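Local atomic coordinates of Can2 (Sulfobacillus thermosulfidooxidans, PDB entry 7BDV), a protein that binds the second messenger cyclic tetra-adenylate through CARF domains and acts as a dual-specificity nuclease that potentiates type III CRISPR defence. Residues I126-L129 with S134-L137; D172-N177 with G239-H244. One frame throughout, in Å; residues are numbered along the deposited sequence.

Contact 1 (I126-L129 with S134-L137); sequences ILYL and SERL
Two first torsions bring Y128 and E135 together: Y128 has CG anti to its carbonyl carbon (chi1 -59°), while E135 has CG anti to the backbone N (chi1 -172°) and stays extended beyond it. The two side chains thereby meet at the phenol hydroxyl, where Y128 OH donates a short hydrogen bond of 2.5 Å to E135 OE1. That oxygen is approached almost end-on to its C-O bond and lies at the edge of the phenol, close to the ring plane. Ring and carboxylate are nearly coplanar, their planes 15° apart, and E135 CB adds a looser contact to Y128 CE2 at 3.9 Å. One face of the phenol rests against I126 CG2 of its own strand.

Beneath this diagonal pair the backbones are joined by a reciprocal pair of bonds, I126 N to E135 O at 2.9 Å and E135 N to I126 O at 3.1 Å, making I126 and E135 an antiparallel hydrogen-bonded pair. I126 O also receives a CA-H contact from S134, with S134 CA 3.2 Å away. L127 and S134 form the adjoining non-hydrogen-bonded pair and send their side chains to the other face of the sheet, where L127 CD2 touches S134 CB at 3.9 Å. Past the end of strand 134-136, L137 crosses I126 at about a right angle, its CD2 lying 3.6 Å from I126 CG1. L4 of helix 4-10 covers I126, Y128 and E135, and Q31 of helix 23-31 touches E135 and L137. The whole is a beta hairpin of strands 125-128 and 134-136, antiparallel to each other, that extends the parallel, Rossmann-like CARF sheet beyond strand 116-120, with 134-136 outermost within this chain.

Contact 2 (D172-N177 with G239-H244); sequences DLFAQN and GGWFEH
F174 meets the indole of W241 in two ways at once, through its CB and through one edge of its ring. F174 CB sits over the six-membered ring of W241, 3.6 Å from that ring's centroid and close to its normal, a CH-pi contact over the face. The phenyl then reaches along the same face toward the five-membered ring, edge first, with F174 CD2 3.5 Å from W241 CG. This is a T-shaped pair, the centroids 4.8 Å apart and the planes at 79°. A175 adds a smaller contact at the far corner of the indole, its backbone N 3.7 Å from W241 CZ3.

With CG between the backbone N and the carbonyl carbon (chi1 70°), and the indole turned across that bond (chi2 -96°), W241 presents this face to F174; the opposite face is backed by F242 CB of its own helix. The packing fastens helix 168-176 to helix 231-254, the long helix at the start of the Card1-like endonuclease region. This region belongs to the PD-(D/E)XK clan, and the helix is followed by strand 262-269 of the mixed sheet, consistent with a core helix of that fold.

Further out, L185 of helix 182-193 touches both aromatic residues, and L206 and L210 of helix 205-212 close on F174 together with F236 and I237 of the long helix. Y331 sets its ring against W241. The long helix is kinked within 239-244, where G239 has positive phi. The carbonyl of the next residue, G240 O, is gripped twice by H244, one turn on, through the backbone N and through ND1 at 2.9 Å, the latter approaching from above the carbonyl plane. E243 OE2 pairs with R295 in a salt bridge.

The two contacts lie on opposite sides of the chain's centre, 43 Å apart between centres and about 26 Å between nearest atoms, and share no helix, strand or sheet. Contact 1 closes before contact 2 opens along the chain. The first is at the hairpin edge of the CARF sheet, its nearest atom about 7 Å from the bound nucleic acid, and I100 of the second subunit packs on its L127 and L129. The second joins helix 168-176 to helix 231-254, the latter in the Card1-like endonuclease range, about 26 Å from that nucleic acid at its nearest atom. A hairpin near the ligand and a distant helix packing could thus influence each other only indirectly.

Contact 1 (I126-L129 with S134-L137)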
loop_
_atom_site.group_PDB
_atom_site.type_symbol
_atom_site.label_atom_id
_atom_site.label_comp_id
_atom_site.label_asym_id
_atom_site.label_seq_id
_atom_site.Cartn_x
_atom_site.Cartn_y
_atom_site.Cartn_z
ATOM N N ILE A 126 23.303 -9.634 -6.493
ATOM C CA ILE A 126 23.604 -10.499 -5.320
ATOM C C ILE A 126 24.879 -9.956 -4.688
ATOM O O ILE A 126 25.891 -9.963 -5.357
ATOM C CB ILE A 126 23.758 -11.957 -5.757
ATOM C CG1 ILE A 126 22.448 -12.521 -6.304
ATOM C CG2 ILE A 126 24.291 -12.787 -4.625
ATOM C CD1 ILE A 126 22.619 -13.799 -7.088
ATOM N N LEU A 127 24.822 -9.514 -3.437
ATOM C CA LEU A 127 26.021 -9.164 -2.636
ATOM C C LEU A 127 26.486 -10.428 -1.907
ATOM O O LEU A 127 25.653 -11.076 -1.298
ATOM C CB LEU A 127 25.687 -8.056 -1.639
ATOM C CG LEU A 127 24.931 -6.868 -2.215
ATOM C CD1 LEU A 127 24.743 -5.798 -1.145
ATOM C CD2 LEU A 127 25.647 -6.321 -3.419
ATOM N N TYR A 128 27.769 -10.775 -2.033
ATOM C CA TYR A 128 28.427 -11.847 -1.249
ATOM C C TYR A 128 29.058 -11.181 -0.028
ATOM O O TYR A 128 30.117 -10.543 -0.180
ATOM C CB TYR A 128 29.433 -12.582 -2.121
ATOM C CG TYR A 128 28.823 -13.219 -3.337
ATOM C CD1 TYR A 128 28.147 -14.418 -3.231
ATOM C CD2 TYR A 128 28.909 -12.632 -4.582
ATOM C CE1 TYR A 128 27.590 -15.032 -4.334
ATOM C CE2 TYR A 128 28.356 -13.233 -5.704
ATOM C CZ TYR A 128 27.693 -14.440 -5.576
ATOM O OH TYR A 128 27.124 -15.044 -6.654
ATOM N N LEU A 129 28.383 -11.271 1.124
ATOM C CA LEU A 129 28.734 -10.520 2.357
ATOM C C LEU A 129 29.995 -11.102 2.989
ATOM O O LEU A 129 30.661 -10.363 3.706
ATOM C CB LEU A 129 27.549 -10.541 3.327
ATOM C CG LEU A 129 26.353 -9.710 2.864
ATOM C CD1 LEU A 129 25.299 -9.595 3.952
ATOM C CD2 LEU A 129 26.789 -8.316 2.427
ATOM N N SER A 134 30.242 -9.178 -5.688
ATOM C CA SER A 134 28.833 -9.078 -6.123
ATOM C C SER A 134 28.692 -9.577 -7.559
ATOM O O SER A 134 29.688 -9.700 -8.231
ATOM C CB SER A 134 28.314 -7.672 -5.949
ATOM O OG SER A 134 28.908 -6.804 -6.884
ATOM N N GLU A 135 27.467 -9.866 -7.976
ATOM C CA GLU A 135 27.131 -10.473 -9.288
ATOM C C GLU A 135 25.818 -9.848 -9.753
ATOM O O GLU A 135 24.954 -9.611 -8.899
ATOM C CB GLU A 135 27.034 -11.988 -9.123
ATOM C CG GLU A 135 26.886 -12.766 -10.411
ATOM C CD GLU A 135 26.451 -14.209 -10.193
ATOM O OE1 GLU A 135 26.358 -14.626 -9.014
ATOM O OE2 GLU A 135 26.204 -14.912 -11.196
ATOM N N ARG A 136 25.700 -9.541 -11.047
ATOM C CA ARG A 136 24.430 -9.079 -11.649
ATOM C C ARG A 136 23.469 -10.264 -11.564
ATOM O O ARG A 136 23.944 -11.391 -11.767
ATOM C CB ARG A 136 24.660 -8.564 -13.076
ATOM C CG ARG A 136 23.587 -7.662 -13.675
ATOM C CD ARG A 136 23.258 -6.394 -12.897
ATOM N NE ARG A 136 22.402 -5.440 -13.593
ATOM C CZ ARG A 136 21.203 -5.690 -14.139
ATOM N NH1 ARG A 136 20.674 -6.907 -14.134
ATOM N NH2 ARG A 136 20.528 -4.702 -14.707
ATOM N N LEU A 137 22.208 -10.010 -11.185
ATOM C CA LEU A 137 21.099 -10.991 -11.284
ATOM C C LEU A 137 20.780 -11.183 -12.764
ATOM O O LEU A 137 20.933 -10.203 -13.535
ATOM C CB LEU A 137 19.866 -10.431 -10.572
ATOM C CG LEU A 137 19.853 -10.483 -9.047
ATOM C CD1 LEU A 137 18.733 -9.619 -8.474
ATOM C CD2 LEU A 137 19.688 -11.911 -8.589
#

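Contact 2 (D172-N177 with G239-H244)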
loop_
_atom_site.group_PDB
_atom_site.type_symbol
_atom_site.label_atom_id
_atom_site.label_comp_id
_atom_site.label_asym_id
_atom_site.label_seq_id
_atom_site.Cartn_x
_atom_site.Cartn_y
_atom_site.Cartn_z
ATOM N N ASP A 172 -2.941 5.848 -34.115
ATOM C CA ASP A 172 -1.747 6.729 -34.286
ATOM C C ASP A 172 -2.201 8.200 -34.414
ATOM O O ASP A 172 -1.555 9.071 -33.786
ATOM C CB ASP A 172 -0.889 6.355 -35.500
ATOM C CG ASP A 172 -0.357 4.930 -35.565
ATOM O OD1 ASP A 172 -0.160 4.300 -34.494
ATOM O OD2 ASP A 172 -0.124 4.466 -36.697
ATOM N N LEU A 173 -3.258 8.485 -35.189
ATOM C CA LEU A 173 -3.759 9.874 -35.425
ATOM C C LEU A 173 -4.333 10.444 -34.123
ATOM O O LEU A 173 -4.098 11.625 -33.845
ATOM C CB LEU A 173 -4.803 9.882 -36.542
ATOM N N PHE A 174 -5.039 9.632 -33.330
ATOM C CA PHE A 174 -5.616 10.016 -32.019
ATOM C C PHE A 174 -4.509 10.377 -31.045
ATOM O O PHE A 174 -4.656 11.395 -30.321
ATOM C CB PHE A 174 -6.455 8.877 -31.444
ATOM C CG PHE A 174 -7.840 8.741 -32.022
ATOM C CD1 PHE A 174 -8.280 9.539 -33.066
ATOM C CD2 PHE A 174 -8.704 7.796 -31.516
ATOM C CE1 PHE A 174 -9.546 9.383 -33.595
ATOM C CE2 PHE A 174 -9.985 7.664 -32.023
ATOM C CZ PHE A 174 -10.406 8.462 -33.055
ATOM N N ALA A 175 -3.451 9.564 -31.008
ATOM C CA ALA A 175 -2.277 9.754 -30.129
ATOM C C ALA A 175 -1.563 11.050 -30.512
ATOM O O ALA A 175 -1.266 11.844 -29.575
ATOM C CB ALA A 175 -1.344 8.572 -30.199
ATOM N N GLN A 176 -1.311 11.258 -31.809
ATOM C CA GLN A 176 -0.586 12.454 -32.340
ATOM C C GLN A 176 -1.447 13.714 -32.147
ATOM O O GLN A 176 -0.873 14.790 -31.943
ATOM C CB GLN A 176 -0.238 12.249 -33.817
ATOM C CG GLN A 176 0.569 13.382 -34.432
ATOM C CD GLN A 176 1.923 13.493 -33.772
ATOM O OE1 GLN A 176 2.710 12.541 -33.747
ATOM N NE2 GLN A 176 2.199 14.658 -33.206
ATOM N N ASN A 177 -2.773 13.587 -32.205
ATOM C CA ASN A 177 -3.729 14.732 -32.165
ATOM C C ASN A 177 -4.438 14.839 -30.822
ATOM O O ASN A 177 -5.419 15.579 -30.774
ATOM C CB ASN A 177 -4.788 14.629 -33.270
ATOM C CG ASN A 177 -4.205 14.780 -34.655
ATOM O OD1 ASN A 177 -3.213 15.480 -34.846
ATOM N ND2 ASN A 177 -4.821 14.125 -35.623
ATOM N N GLY A 239 -11.937 4.643 -24.864
ATOM C CA GLY A 239 -10.537 4.639 -24.410
ATOM C C GLY A 239 -9.747 3.420 -24.876
ATOM O O GLY A 239 -8.563 3.332 -24.503
ATOM N N GLY A 240 -10.340 2.479 -25.621
ATOM C CA GLY A 240 -9.587 1.303 -26.114
ATOM C C GLY A 240 -8.432 1.719 -27.004
ATOM O O GLY A 240 -7.370 1.090 -26.960
ATOM N N TRP A 241 -8.624 2.728 -27.858
ATOM C CA TRP A 241 -7.562 3.212 -28.765
ATOM C C TRP A 241 -6.307 3.578 -27.950
ATOM O O TRP A 241 -5.150 3.283 -28.398
ATOM C CB TRP A 241 -8.061 4.380 -29.610
ATOM C CG TRP A 241 -8.281 5.633 -28.816
ATOM C CD1 TRP A 241 -9.462 6.058 -28.299
ATOM C CD2 TRP A 241 -7.316 6.648 -28.480
ATOM N NE1 TRP A 241 -9.318 7.296 -27.731
ATOM C CE2 TRP A 241 -8.005 7.661 -27.788
ATOM C CE3 TRP A 241 -5.954 6.826 -28.744
ATOM C CZ2 TRP A 241 -7.371 8.790 -27.283
ATOM C CZ3 TRP A 241 -5.325 7.945 -28.236
ATOM C CH2 TRP A 241 -6.027 8.913 -27.523
ATOM N N PHE A 242 -6.481 4.196 -26.775
ATOM C CA PHE A 242 -5.321 4.665 -25.979
ATOM C C PHE A 242 -4.644 3.469 -25.300
ATOM O O PHE A 242 -3.431 3.482 -25.185
ATOM C CB PHE A 242 -5.754 5.685 -24.927
ATOM C CG PHE A 242 -4.585 6.224 -24.143
ATOM C CD1 PHE A 242 -3.595 6.938 -24.793
ATOM C CD2 PHE A 242 -4.440 5.947 -22.780
ATOM C CE1 PHE A 242 -2.503 7.409 -24.073
ATOM C CE2 PHE A 242 -3.358 6.436 -22.071
ATOM C CZ PHE A 242 -2.384 7.153 -22.725
ATOM N N GLU A 243 -5.414 2.480 -24.865
ATOM C CA GLU A 243 -4.869 1.212 -24.302
ATOM C C GLU A 243 -3.980 0.560 -25.358
ATOM O O GLU A 243 -2.951 0.095 -25.012
ATOM C CB GLU A 243 -6.008 0.265 -23.880
ATOM C CG GLU A 243 -6.962 0.863 -22.850
ATOM C CD GLU A 243 -8.024 -0.092 -22.309
ATOM O OE1 GLU A 243 -7.628 -1.160 -21.747
ATOM O OE2 GLU A 243 -9.250 0.230 -22.440
ATOM N N HIS A 244 -4.383 0.538 -26.617
ATOM C CA HIS A 244 -3.596 -0.067 -27.727
ATOM C C HIS A 244 -2.358 0.807 -27.963
ATOM O O HIS A 244 -1.258 0.279 -28.195
ATOM C CB HIS A 244 -4.433 -0.231 -28.979
ATOM C CG HIS A 244 -5.409 -1.348 -28.948
ATOM N ND1 HIS A 244 -6.763 -1.127 -28.779
ATOM C CD2 HIS A 244 -5.243 -2.680 -29.104
ATOM C CE1 HIS A 244 -7.399 -2.283 -28.796
ATOM N NE2 HIS A 244 -6.483 -3.259 -29.010
#